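SidF, inhibitor of growth family, member 3 (Legionella pneumophila subsp. pneumophila, PDB 4FYE) is a phosphoinositide phosphatase that removes phosphate from inositol lipids, probably the 3-phosphate of phosphatidylinositol 3,4,5-trisphosphate. Local coordinates at residues 8-13 / 258-263; 51-56 / 186-191; 197-202 / 252-257; 248-253 / 263-268. The protein carries 1 engineered substitution. One frame throughout, in Å; residues are numbered along the deposited sequence.

All four contacts reach one six-stranded mixed sheet and illustrate how chemistry follows position in a fold. Interactions 2, 3 and 4 join neighbouring strands, the first parallel and the other two antiparallel, whereas interaction 1 lays a helix against the sheet and contains no hydrogen bond across it. Interactions 3 and 4 share Gly-252 and Thr-253 on strand 247-254, while interactions 1 and 4 share His-263 on strand 260-268. Interactions 2 and 4 are largely buried and add to their backbone bonds a histidine–serine bond and a salt bridge, respectively. Interaction 1 is mostly buried and aliphatic, with one exposed glutamate. Interaction 3, partly buried, runs out toward the surface into charged groups and a bridging water.

Interaction 1: residues 8-13 / 258-263; sequences NIETYV and GTVTIH
Ile-262 drives its CD1 tip against the start of the helix that begins at Ile-9, overlapping three residues at once. Its chain is extended, with CD1 anti to CA (chi2 179°), so that the methyl stands well off the strand. That methyl lies 4.1 Å from Ile-9 CG2, the two side chains crossing obliquely, and CD1 is also 4.1 Å from the backbone CA of Glu-10. A looser touch, 4.5 Å from CD1 to Val-13 CG2, completes the seat. Two residues back on the strand, Val-260 repeats the theme: its CG1 meets Val-13 CG1 at 4.3 Å and the CG methylene of Glu-10 at a similar separation. Glu-10 stretches alongside, CG anti to the backbone N (chi1 -170°), and lends its aliphatic part. Its OE1 stops 3.5 Å from Val-260 O; both are acceptors, so no bond joins them, and the interface is held by apolar packing. The helix segment, with Asn-8 at the N-cap, crosses the strand segment at 117°. Helix 9-16 thus lies across one face of the sheet, touching strand 260-268, one of its two outermost strands, as well as 247-254 through Ile-9 and 199-206 through Val-13.

Interaction 2: residues 51-56 / 186-191; sequences VVVVNS and IHRFKA
Ile-186 opens the pairing by donating its N-H to Val-52 O at 2.8 Å, nearly along the C=O axis, while its own carbonyl accepts from Val-54 N. Alternate residues of this strand, Ile-186 and Arg-188, each bond to the two residues flanking their partner; His-187 between them turns its backbone to Ile-202 of strand 199-206. The isoleucine side chain lies alongside Val-53, pointing the same way, and crosses Val-51 obliquely, CD1 3.9 Å from Val-51 CG1. His-187 turns to the opposite face of the sheet, CG anti to the backbone N (chi1 -176°), which carries the ring edge toward the neighbouring strand. There NE2 donates to Ser-56 OG at 2.9 Å, only 11° out of the ring plane, and CD2 comes within 3.1 Å of Val-54 O. Because Ser-56 OG also bonds Glu-699 OE2, the serine relays the imidazole to a carboxylate; the bond needs a proton on NE2 but leaves the charge of the ring open. Arg-188 returns to the face of Ile-186. Its N-H meets Val-54 O at 2.9 Å and its carbonyl receives Ser-56 N, while the CD methylene rests 3.8 Å from Val-53 CG1 and 3.4 Å from Asn-55 OD1. A bend at chi3 (70°) sends the guanidinium onward to Glu-199 and Leu-17 O. Phe-189 sets the CD1 corner of its ring over the centre of one face of His-187. Beyond this pair the sheet continues through strands 39-42 and 199-206, while helices 692-699 and 701-712 pack on the His-187 face.

Interaction 3: residues 197-202 / 252-257; sequences GEEQFI and GTRHSD
Strands 199-206 and 247-254, neighbours in the mixed sheet, run antiparallel, with Glu-199 opposite Arg-254 and Phe-201 opposite Gly-252 as hydrogen-bonded pairs; the straightest bond, at 176°, takes Arg-254 N to Glu-199 O over 2.7 Å. Phe-201 holds its CG in the crowded position between backbone N and carbonyl carbon, which swings the ring across the strand. The CA of Gly-252 lies 4.0 Å from the ring centroid, 24° off the normal, a CH-pi contact over a glycine, whose lack of a side chain leaves the ring room to lie close. Toward the loop, Glu-198 and His-255 lie side by side. His-255 ND1 donates to Glu-198 OE2 at 2.9 Å, in the plane of the imidazole yet from above the carboxylate, whose plane stands 79° from the ring. The same OE2 accepts from a water, which in turn accepts from Ser-256 N. On the Phe-201 face, Glu-199 OE1 remains 4.9 Å from Arg-254 NE, and its salt bridge is with Arg-188. Arg-188 and Arg-254 bring like charges close, and the carboxylate of Glu-199 would offset them and probably stay ionised. The carboxylate of Glu-198 fixes the ND1 proton and could favour a charged ring, while NE2 is satisfied by Thr-261 OG1.

Interaction 4: residues 248-253 / 263-268; sequences RMIAGT and HHDSFS
A classic beta bulge interrupts the hairpin of strands 247-254 and 260-268, where His-263 and His-264 both face Ala-251. Ala-251 O is gripped twice, by His-263 N at 2.8 Å and by His-264 N at 3.1 Å, absorbing one extra residue on the second strand. Beyond it regular antiparallel pairing resumes, with Met-249 and Ser-266 exchanging N-H and C=O. Arg-248 bends at chi2 (80°) and crosses to Asp-265 side-on: NE meets OD1 at 2.7 Å and NH2 meets OD2 at 2.8 Å. Each oxygen uses its syn lone pair, and the two flat groups are 24° from coplanar. Ile-250 lies beside this salt bridge, its CD1 3.7 Å from Asp-265 CG. The bridge belongs to a cluster of charges around two buried side chains, since Arg-308 and Arg-312 also bind Asp-265 and Asp-311 takes the other end of Arg-248, which would probably favour the ionised aspartate. On the opposite face, Met-249 CE touches the ring edge of His-264, 3.3 Å from NE2, which shares a 2.6 Å hydrogen bond with Ser-266 OG. One carbonyl serving two consecutive N-H groups marks the classic bulge, a feature of antiparallel sheets that accentuates strand twist.

Interaction 1: residues 8-13 / 258-263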
loop_
_atom_site.group_PDB
_atom_site.type_symbol
_atom_site.label_atom_id
_atom_site.label_comp_id
_atom_site.label_asym_id
_atom_site.label_seq_id
_atom_site.Cartn_x
_atom_site.Cartn_y
_atom_site.Cartn_z
ATOM N N ASN A 8 16.324 11.547 6.808
ATOM C CA ASN A 8 15.899 10.494 7.668
ATOM C C ASN A 8 14.371 10.587 7.809
ATOM O O ASN A 8 13.845 11.673 7.953
ATOM C CB ASN A 8 16.610 10.689 8.993
ATOM C CG ASN A 8 16.133 9.754 10.033
ATOM O OD1 ASN A 8 16.638 8.639 10.150
ATOM N ND2 ASN A 8 15.136 10.170 10.786
ATOM N N ILE A 9 13.671 9.452 7.735
ATOM C CA ILE A 9 12.223 9.441 7.754
ATOM C C ILE A 9 11.683 10.129 9.028
ATOM O O ILE A 9 10.804 10.996 8.940
ATOM C CB ILE A 9 11.701 7.994 7.584
ATOM C CG1 ILE A 9 10.626 7.893 6.492
ATOM C CG2 ILE A 9 11.440 7.240 8.903
ATOM C CD1 ILE A 9 9.537 8.915 6.475
ATOM N N GLU A 10 12.240 9.789 10.196
ATOM C CA GLU A 10 11.768 10.365 11.415
ATOM C C GLU A 10 11.945 11.870 11.392
ATOM O O GLU A 10 11.019 12.601 11.818
ATOM C CB GLU A 10 12.449 9.791 12.668
ATOM C CG GLU A 10 11.729 10.270 13.919
ATOM C CD GLU A 10 12.383 9.921 15.274
ATOM O OE1 GLU A 10 12.274 10.760 16.231
ATOM O OE2 GLU A 10 12.980 8.815 15.392
ATOM N N THR A 11 13.096 12.371 10.918
ATOM C CA THR A 11 13.260 13.821 11.006
ATOM C C THR A 11 12.276 14.479 10.023
ATOM O O THR A 11 11.552 15.408 10.361
ATOM C CB THR A 11 14.710 14.347 10.848
ATOM O OG1 THR A 11 14.911 14.713 9.490
ATOM C CG2 THR A 11 15.776 13.340 11.280
ATOM N N TYR A 12 12.207 13.963 8.817
ATOM C CA TYR A 12 11.152 14.417 7.934
ATOM C C TYR A 12 9.716 14.409 8.510
ATOM O O TYR A 12 8.997 15.409 8.410
ATOM C CB TYR A 12 11.189 13.679 6.631
ATOM C CG TYR A 12 10.310 14.261 5.556
ATOM C CD1 TYR A 12 10.278 15.641 5.275
ATOM C CD2 TYR A 12 9.553 13.435 4.772
ATOM C CE1 TYR A 12 9.489 16.161 4.242
ATOM C CE2 TYR A 12 8.785 13.929 3.729
ATOM C CZ TYR A 12 8.752 15.281 3.466
ATOM O OH TYR A 12 7.934 15.710 2.437
ATOM N N VAL A 13 9.296 13.322 9.128
ATOM C CA VAL A 13 7.916 13.240 9.649
ATOM C C VAL A 13 7.702 14.315 10.728
ATOM O O VAL A 13 6.607 14.940 10.834
ATOM C CB VAL A 13 7.694 11.847 10.238
ATOM C CG1 VAL A 13 6.458 11.820 11.102
ATOM C CG2 VAL A 13 7.718 10.757 9.118
ATOM N N GLY A 258 6.677 17.778 20.662
ATOM C CA GLY A 258 6.787 17.750 19.189
ATOM C C GLY A 258 7.771 16.730 18.607
ATOM O O GLY A 258 8.073 16.759 17.410
ATOM N N THR A 259 8.254 15.806 19.424
ATOM C CA THR A 259 8.946 14.638 18.866
ATOM C C THR A 259 7.950 13.555 18.474
ATOM O O THR A 259 6.756 13.651 18.749
ATOM C CB THR A 259 9.976 14.046 19.845
ATOM O OG1 THR A 259 9.342 13.813 21.111
ATOM C CG2 THR A 259 11.147 15.016 19.973
ATOM N N VAL A 260 8.457 12.492 17.882
ATOM C CA VAL A 260 7.595 11.537 17.296
ATOM C C VAL A 260 8.047 10.138 17.660
ATOM O O VAL A 260 9.234 9.889 17.718
ATOM C CB VAL A 260 7.629 11.769 15.788
ATOM C CG1 VAL A 260 7.615 10.489 15.033
ATOM C CG2 VAL A 260 6.491 12.688 15.398
ATOM N N THR A 261 7.101 9.241 17.940
ATOM C CA THR A 261 7.386 7.809 17.882
ATOM C C THR A 261 6.535 7.239 16.727
ATOM O O THR A 261 5.338 7.533 16.614
ATOM C CB THR A 261 7.007 7.153 19.225
ATOM O OG1 THR A 261 7.766 7.786 20.263
ATOM C CG2 THR A 261 7.279 5.662 19.251
ATOM N N ILE A 262 7.142 6.393 15.913
ATOM C CA ILE A 262 6.549 5.873 14.725
ATOM C C ILE A 262 6.075 4.478 15.054
ATOM O O ILE A 262 6.885 3.667 15.449
ATOM C CB ILE A 262 7.568 5.903 13.561
ATOM C CG1 ILE A 262 7.808 7.366 13.109
ATOM C CG2 ILE A 262 7.013 5.159 12.361
ATOM C CD1 ILE A 262 8.818 7.518 11.993
ATOM N N HIS A 263 4.769 4.196 14.930
ATOM C CA HIS A 263 4.233 2.854 15.240
ATOM C C HIS A 263 4.007 2.016 14.001
ATOM O O HIS A 263 3.755 0.826 14.106
ATOM C CB HIS A 263 2.921 2.909 16.061
ATOM C CG HIS A 263 2.948 3.911 17.186
ATOM N ND1 HIS A 263 3.744 3.770 18.291
ATOM C CD2 HIS A 263 2.265 5.121 17.350
ATOM C CE1 HIS A 263 3.563 4.818 19.108
ATOM N NE2 HIS A 263 2.672 5.652 18.533
#

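Interaction 2: residues 51-56 / 186-191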
loop_
_atom_site.group_PDB
_atom_site.type_symbol
_atom_site.label_atom_id
_atom_site.label_comp_id
_atom_site.label_asym_id
_atom_site.label_seq_id
_atom_site.Cartn_x
_atom_site.Cartn_y
_atom_site.Cartn_z
ATOM N N VAL A 51 1.418 19.931 1.130
ATOM C CA VAL A 51 0.964 19.039 2.140
ATOM C C VAL A 51 -0.472 19.341 2.471
ATOM O O VAL A 51 -0.806 20.498 2.701
ATOM C CB VAL A 51 1.782 19.307 3.378
ATOM C CG1 VAL A 51 1.414 18.346 4.468
ATOM C CG2 VAL A 51 3.236 19.183 3.010
ATOM N N VAL A 52 -1.329 18.323 2.525
ATOM C CA VAL A 52 -2.679 18.585 2.947
ATOM C C VAL A 52 -2.904 17.963 4.329
ATOM O O VAL A 52 -2.620 16.762 4.527
ATOM C CB VAL A 52 -3.671 17.923 2.013
ATOM C CG1 VAL A 52 -5.074 18.334 2.435
ATOM C CG2 VAL A 52 -3.390 18.246 0.540
ATOM N N VAL A 53 -3.463 18.723 5.267
ATOM C CA VAL A 53 -3.565 18.276 6.666
ATOM C C VAL A 53 -5.038 18.387 7.139
ATOM O O VAL A 53 -5.705 19.374 6.875
ATOM C CB VAL A 53 -2.632 19.105 7.595
ATOM C CG1 VAL A 53 -2.730 18.667 9.059
ATOM C CG2 VAL A 53 -1.157 19.002 7.181
ATOM N N VAL A 54 -5.533 17.368 7.815
ATOM C CA VAL A 54 -6.832 17.396 8.400
ATOM C C VAL A 54 -6.704 17.055 9.888
ATOM O O VAL A 54 -6.120 16.024 10.230
ATOM C CB VAL A 54 -7.761 16.315 7.763
ATOM C CG1 VAL A 54 -9.009 16.127 8.610
ATOM C CG2 VAL A 54 -8.239 16.686 6.367
ATOM N N ASN A 55 -7.301 17.862 10.762
ATOM C CA ASN A 55 -7.518 17.498 12.178
ATOM C C ASN A 55 -8.932 17.065 12.461
ATOM O O ASN A 55 -9.863 17.779 12.094
ATOM C CB ASN A 55 -7.176 18.704 13.104
ATOM C CG ASN A 55 -5.872 19.339 12.713
ATOM O OD1 ASN A 55 -4.816 18.892 13.135
ATOM N ND2 ASN A 55 -5.923 20.286 11.802
ATOM N N SER A 56 -9.130 15.942 13.150
ATOM C CA SER A 56 -10.521 15.586 13.509
ATOM C C SER A 56 -11.146 16.699 14.355
ATOM O O SER A 56 -10.499 17.217 15.256
ATOM C CB SER A 56 -10.599 14.267 14.273
ATOM O OG SER A 56 -10.215 13.194 13.430
ATOM N N ILE A 186 -1.862 14.150 5.358
ATOM C CA ILE A 186 -1.796 13.961 6.800
ATOM C C ILE A 186 -3.153 14.037 7.498
ATOM O O ILE A 186 -3.941 14.961 7.284
ATOM C CB ILE A 186 -0.851 14.989 7.446
ATOM C CG1 ILE A 186 0.509 14.931 6.786
ATOM C CG2 ILE A 186 -0.593 14.646 8.926
ATOM C CD1 ILE A 186 1.529 15.816 7.487
ATOM N N HIS A 187 -3.429 13.061 8.341
ATOM C CA HIS A 187 -4.539 13.166 9.279
ATOM C C HIS A 187 -4.074 13.090 10.693
ATOM O O HIS A 187 -3.503 12.041 11.098
ATOM C CB HIS A 187 -5.493 12.046 9.046
ATOM C CG HIS A 187 -6.733 12.109 9.895
ATOM N ND1 HIS A 187 -7.489 11.047 10.109
ATOM C CD2 HIS A 187 -7.274 13.130 10.652
ATOM C CE1 HIS A 187 -8.526 11.361 10.873
ATOM N NE2 HIS A 187 -8.368 12.639 11.246
ATOM N N ARG A 188 -4.323 14.167 11.446
ATOM C CA ARG A 188 -4.066 14.236 12.905
ATOM C C ARG A 188 -5.329 14.179 13.759
ATOM O O ARG A 188 -6.315 14.894 13.485
ATOM C CB ARG A 188 -3.458 15.596 13.240
ATOM C CG ARG A 188 -2.303 15.924 12.304
ATOM C CD ARG A 188 -1.790 17.373 12.508
ATOM N NE ARG A 188 -1.100 17.544 13.778
ATOM C CZ ARG A 188 0.022 18.251 13.927
ATOM N NH1 ARG A 188 0.583 18.870 12.889
ATOM N NH2 ARG A 188 0.587 18.345 15.122
ATOM N N PHE A 189 -5.239 13.422 14.852
ATOM C CA PHE A 189 -6.348 13.159 15.781
ATOM C C PHE A 189 -5.860 12.545 17.131
ATOM O O PHE A 189 -4.890 11.809 17.153
ATOM C CB PHE A 189 -7.368 12.157 15.149
ATOM C CG PHE A 189 -6.740 10.808 14.708
ATOM C CD1 PHE A 189 -6.058 10.690 13.491
ATOM C CD2 PHE A 189 -6.823 9.660 15.538
ATOM C CE1 PHE A 189 -5.411 9.489 13.113
ATOM C CE2 PHE A 189 -6.203 8.443 15.156
ATOM C CZ PHE A 189 -5.534 8.350 13.922
ATOM N N LYS A 190 -6.573 12.782 18.229
ATOM C CA LYS A 190 -6.372 12.023 19.465
ATOM C C LYS A 190 -7.087 10.668 19.427
ATOM O O LYS A 190 -8.299 10.598 19.503
ATOM C CB LYS A 190 -6.829 12.857 20.665
ATOM C CG LYS A 190 -5.948 14.092 20.924
ATOM C CD LYS A 190 -6.595 15.194 21.813
ATOM C CE LYS A 190 -6.389 14.945 23.309
ATOM N NZ LYS A 190 -4.952 14.837 23.754
ATOM N N ALA A 191 -6.344 9.579 19.279
ATOM C CA ALA A 191 -6.930 8.260 19.449
ATOM C C ALA A 191 -7.447 8.067 20.872
ATOM O O ALA A 191 -6.923 8.662 21.817
ATOM C CB ALA A 191 -5.889 7.216 19.157
#

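Interaction 3: residues 197-202 / 252-257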
loop_
_atom_site.group_PDB
_atom_site.type_symbol
_atom_site.label_atom_id
_atom_site.label_comp_id
_atom_site.label_asym_id
_atom_site.label_seq_id
_atom_site.Cartn_x
_atom_site.Cartn_y
_atom_site.Cartn_z
ATOM N N GLY A 197 -1.469 16.495 25.952
ATOM C CA GLY A 197 -0.440 17.080 25.105
ATOM C C GLY A 197 -0.001 16.133 23.980
ATOM O O GLY A 197 0.740 16.561 23.105
ATOM N N GLU A 198 -0.480 14.876 23.983
ATOM C CA GLU A 198 -0.158 13.898 22.911
ATOM C C GLU A 198 -1.254 13.772 21.824
ATOM O O GLU A 198 -2.412 14.100 22.061
ATOM C CB GLU A 198 0.315 12.524 23.474
ATOM C CG GLU A 198 1.835 12.479 23.633
ATOM C CD GLU A 198 2.405 11.218 24.273
ATOM O OE1 GLU A 198 1.866 10.099 24.090
ATOM O OE2 GLU A 198 3.459 11.354 24.961
ATOM N N GLU A 199 -0.867 13.373 20.621
ATOM C CA GLU A 199 -1.847 13.089 19.562
ATOM C C GLU A 199 -1.289 12.121 18.544
ATOM O O GLU A 199 -0.067 12.021 18.374
ATOM C CB GLU A 199 -2.339 14.362 18.867
ATOM C CG GLU A 199 -1.295 15.113 18.036
ATOM C CD GLU A 199 -1.930 16.203 17.154
ATOM O OE1 GLU A 199 -1.226 16.842 16.336
ATOM O OE2 GLU A 199 -3.159 16.420 17.258
ATOM N N GLN A 200 -2.184 11.436 17.846
ATOM C CA GLN A 200 -1.739 10.512 16.857
ATOM C C GLN A 200 -1.812 11.098 15.428
ATOM O O GLN A 200 -2.405 12.171 15.206
ATOM C CB GLN A 200 -2.562 9.233 17.001
ATOM C CG GLN A 200 -2.134 8.286 18.131
ATOM C CD GLN A 200 -2.245 8.901 19.527
ATOM O OE1 GLN A 200 -1.248 8.887 20.270
ATOM N NE2 GLN A 200 -3.452 9.424 19.910
ATOM N N PHE A 201 -1.216 10.399 14.452
ATOM C CA PHE A 201 -1.291 10.832 13.032
ATOM C C PHE A 201 -1.106 9.641 12.105
ATOM O O PHE A 201 -0.520 8.611 12.497
ATOM C CB PHE A 201 -0.220 11.837 12.684
ATOM C CG PHE A 201 1.155 11.334 12.938
ATOM C CD1 PHE A 201 1.760 11.550 14.158
ATOM C CD2 PHE A 201 1.870 10.676 11.936
ATOM C CE1 PHE A 201 3.064 11.068 14.402
ATOM C CE2 PHE A 201 3.149 10.186 12.163
ATOM C CZ PHE A 201 3.742 10.368 13.393
ATOM N N ILE A 202 -1.577 9.818 10.869
ATOM C CA ILE A 202 -1.291 8.931 9.781
ATOM C C ILE A 202 -1.004 9.796 8.557
ATOM O O ILE A 202 -1.744 10.736 8.285
ATOM C CB ILE A 202 -2.516 8.072 9.400
ATOM C CG1 ILE A 202 -3.084 7.325 10.589
ATOM C CG2 ILE A 202 -2.115 7.055 8.309
ATOM C CD1 ILE A 202 -4.518 6.932 10.340
ATOM N N GLY A 252 1.894 7.303 13.691
ATOM C CA GLY A 252 2.477 7.279 14.983
ATOM C C GLY A 252 1.894 8.231 15.987
ATOM O O GLY A 252 0.733 8.710 15.810
ATOM N N THR A 253 2.671 8.489 17.067
ATOM C CA THR A 253 2.236 9.460 18.034
ATOM C C THR A 253 3.171 10.634 18.080
ATOM O O THR A 253 4.413 10.466 17.927
ATOM C CB THR A 253 1.857 8.913 19.459
ATOM O OG1 THR A 253 2.782 9.307 20.445
ATOM C CG2 THR A 253 1.616 7.502 19.561
ATOM N N ARG A 254 2.595 11.830 18.257
ATOM C CA ARG A 254 3.381 13.056 18.448
ATOM C C ARG A 254 3.423 13.489 19.920
ATOM O O ARG A 254 2.362 13.687 20.558
ATOM C CB ARG A 254 2.807 14.197 17.614
ATOM C CG ARG A 254 3.706 15.431 17.557
ATOM C CD ARG A 254 2.861 16.554 17.017
ATOM N NE ARG A 254 3.582 17.739 16.595
ATOM C CZ ARG A 254 3.610 18.854 17.301
ATOM N NH1 ARG A 254 3.012 18.885 18.484
ATOM N NH2 ARG A 254 4.252 19.920 16.839
ATOM N N HIS A 255 4.623 13.664 20.464
ATOM C CA HIS A 255 4.737 13.920 21.918
ATOM C C HIS A 255 4.543 15.380 22.178
ATOM O O HIS A 255 4.652 16.170 21.230
ATOM C CB HIS A 255 6.017 13.330 22.492
ATOM C CG HIS A 255 6.160 11.868 22.200
ATOM N ND1 HIS A 255 5.355 10.939 22.766
ATOM C CD2 HIS A 255 6.963 11.189 21.288
ATOM C CE1 HIS A 255 5.653 9.714 22.267
ATOM N NE2 HIS A 255 6.653 9.864 21.386
ATOM N N SER A 256 4.210 15.759 23.420
ATOM C CA SER A 256 3.853 17.160 23.693
ATOM C C SER A 256 4.959 18.126 23.283
ATOM O O SER A 256 4.667 19.233 22.847
ATOM C CB SER A 256 3.465 17.387 25.147
ATOM O OG SER A 256 4.373 16.730 25.989
ATOM N N ASP A 257 6.214 17.684 23.368
ATOM C CA ASP A 257 7.356 18.507 22.927
ATOM C C ASP A 257 7.522 18.517 21.385
ATOM O O ASP A 257 8.424 19.169 20.853
ATOM C CB ASP A 257 8.666 18.096 23.656
ATOM C CG ASP A 257 9.129 16.669 23.292
ATOM O OD1 ASP A 257 8.554 16.080 22.337
ATOM O OD2 ASP A 257 10.052 16.115 23.947
HETATM O O HOH W 1 4.336 13.981 25.653
#

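Interaction 4: residues 248-253 / 263-268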
loop_
_atom_site.group_PDB
_atom_site.type_symbol
_atom_site.label_atom_id
_atom_site.label_comp_id
_atom_site.label_asym_id
_atom_site.label_seq_id
_atom_site.Cartn_x
_atom_site.Cartn_y
_atom_site.Cartn_z
ATOM N N ARG A 248 4.239 6.021 0.848
ATOM C CA ARG A 248 4.849 5.526 2.031
ATOM C C ARG A 248 3.826 5.887 3.107
ATOM O O ARG A 248 3.392 7.054 3.224
ATOM C CB ARG A 248 6.157 6.288 2.279
ATOM C CG ARG A 248 6.856 5.938 3.595
ATOM C CD ARG A 248 7.650 4.593 3.396
ATOM N NE ARG A 248 8.499 4.420 4.540
ATOM C CZ ARG A 248 9.704 4.965 4.645
ATOM N NH1 ARG A 248 10.204 5.634 3.616
ATOM N NH2 ARG A 248 10.402 4.833 5.775
ATOM N N MET A 249 3.458 4.899 3.889
ATOM C CA MET A 249 2.458 5.060 4.929
ATOM C C MET A 249 3.128 5.021 6.317
ATOM O O MET A 249 3.759 4.026 6.694
ATOM C CB MET A 249 1.443 3.956 4.829
ATOM C CG MET A 249 0.384 3.991 5.900
ATOM S SD MET A 249 -1.075 3.037 5.349
ATOM C CE MET A 249 -0.529 1.457 5.929
ATOM N N ILE A 250 3.013 6.122 7.046
ATOM C CA ILE A 250 3.571 6.242 8.359
ATOM C C ILE A 250 2.446 6.594 9.345
ATOM O O ILE A 250 1.635 7.457 9.074
ATOM C CB ILE A 250 4.505 7.400 8.395
ATOM C CG1 ILE A 250 5.459 7.352 7.208
ATOM C CG2 ILE A 250 5.230 7.391 9.730
ATOM C CD1 ILE A 250 6.555 6.329 7.379
ATOM N N ALA A 251 2.437 5.961 10.512
ATOM C CA ALA A 251 1.467 6.288 11.542
ATOM C C ALA A 251 2.228 6.356 12.840
ATOM O O ALA A 251 3.139 5.574 13.062
ATOM C CB ALA A 251 0.405 5.210 11.616
ATOM N N GLY A 252 1.894 7.303 13.691
ATOM C CA GLY A 252 2.477 7.279 14.983
ATOM C C GLY A 252 1.894 8.231 15.987
ATOM O O GLY A 252 0.733 8.710 15.810
ATOM N N THR A 253 2.671 8.489 17.067
ATOM C CA THR A 253 2.236 9.460 18.034
ATOM C C THR A 253 3.171 10.634 18.080
ATOM O O THR A 253 4.413 10.466 17.927
ATOM C CB THR A 253 1.857 8.913 19.459
ATOM O OG1 THR A 253 2.782 9.307 20.445
ATOM C CG2 THR A 253 1.616 7.502 19.561
ATOM N N HIS A 263 4.769 4.196 14.930
ATOM C CA HIS A 263 4.233 2.854 15.240
ATOM C C HIS A 263 4.007 2.016 14.001
ATOM O O HIS A 263 3.755 0.826 14.106
ATOM C CB HIS A 263 2.921 2.909 16.061
ATOM C CG HIS A 263 2.948 3.911 17.186
ATOM N ND1 HIS A 263 3.744 3.770 18.291
ATOM C CD2 HIS A 263 2.265 5.121 17.350
ATOM C CE1 HIS A 263 3.563 4.818 19.108
ATOM N NE2 HIS A 263 2.672 5.652 18.533
ATOM N N HIS A 264 4.083 2.611 12.823
ATOM C CA HIS A 264 3.921 1.853 11.583
ATOM C C HIS A 264 4.564 2.568 10.429
ATOM O O HIS A 264 4.432 3.808 10.254
ATOM C CB HIS A 264 2.450 1.600 11.291
ATOM C CG HIS A 264 2.197 0.823 10.019
ATOM N ND1 HIS A 264 2.401 -0.501 9.931
ATOM C CD2 HIS A 264 1.717 1.225 8.789
ATOM C CE1 HIS A 264 2.093 -0.938 8.712
ATOM N NE2 HIS A 264 1.666 0.120 8.001
ATOM N N ASP A 265 5.201 1.772 9.587
ATOM C CA ASP A 265 5.947 2.240 8.453
ATOM C C ASP A 265 5.903 1.147 7.331
ATOM O O ASP A 265 6.554 0.095 7.450
ATOM C CB ASP A 265 7.373 2.527 8.914
ATOM C CG ASP A 265 8.269 3.021 7.755
ATOM O OD1 ASP A 265 7.931 2.755 6.550
ATOM O OD2 ASP A 265 9.284 3.709 8.047
ATOM N N SER A 266 5.108 1.371 6.284
ATOM C CA SER A 266 4.965 0.409 5.219
ATOM C C SER A 266 4.536 1.136 3.971
ATOM O O SER A 266 4.655 2.389 3.896
ATOM C CB SER A 266 3.970 -0.687 5.597
ATOM O OG SER A 266 2.609 -0.273 5.591
ATOM N N PHE A 267 4.046 0.383 2.985
ATOM C CA PHE A 267 3.677 1.001 1.718
ATOM C C PHE A 267 2.210 0.854 1.417
ATOM O O PHE A 267 1.605 -0.225 1.566
ATOM C CB PHE A 267 4.482 0.401 0.531
ATOM C CG PHE A 267 5.892 0.885 0.443
ATOM C CD1 PHE A 267 6.171 2.206 0.035
ATOM C CD2 PHE A 267 6.966 0.022 0.759
ATOM C CE1 PHE A 267 7.472 2.687 -0.036
ATOM C CE2 PHE A 267 8.283 0.477 0.672
ATOM C CZ PHE A 267 8.539 1.829 0.323
ATOM N N SER A 268 1.625 1.930 0.931
ATOM C CA SER A 268 0.329 1.780 0.294
ATOM C C SER A 268 0.611 1.699 -1.186
ATOM O O SER A 268 1.226 2.620 -1.778
ATOM C CB SER A 268 -0.604 2.958 0.625
ATOM O OG SER A 268 -1.541 3.199 -0.400
#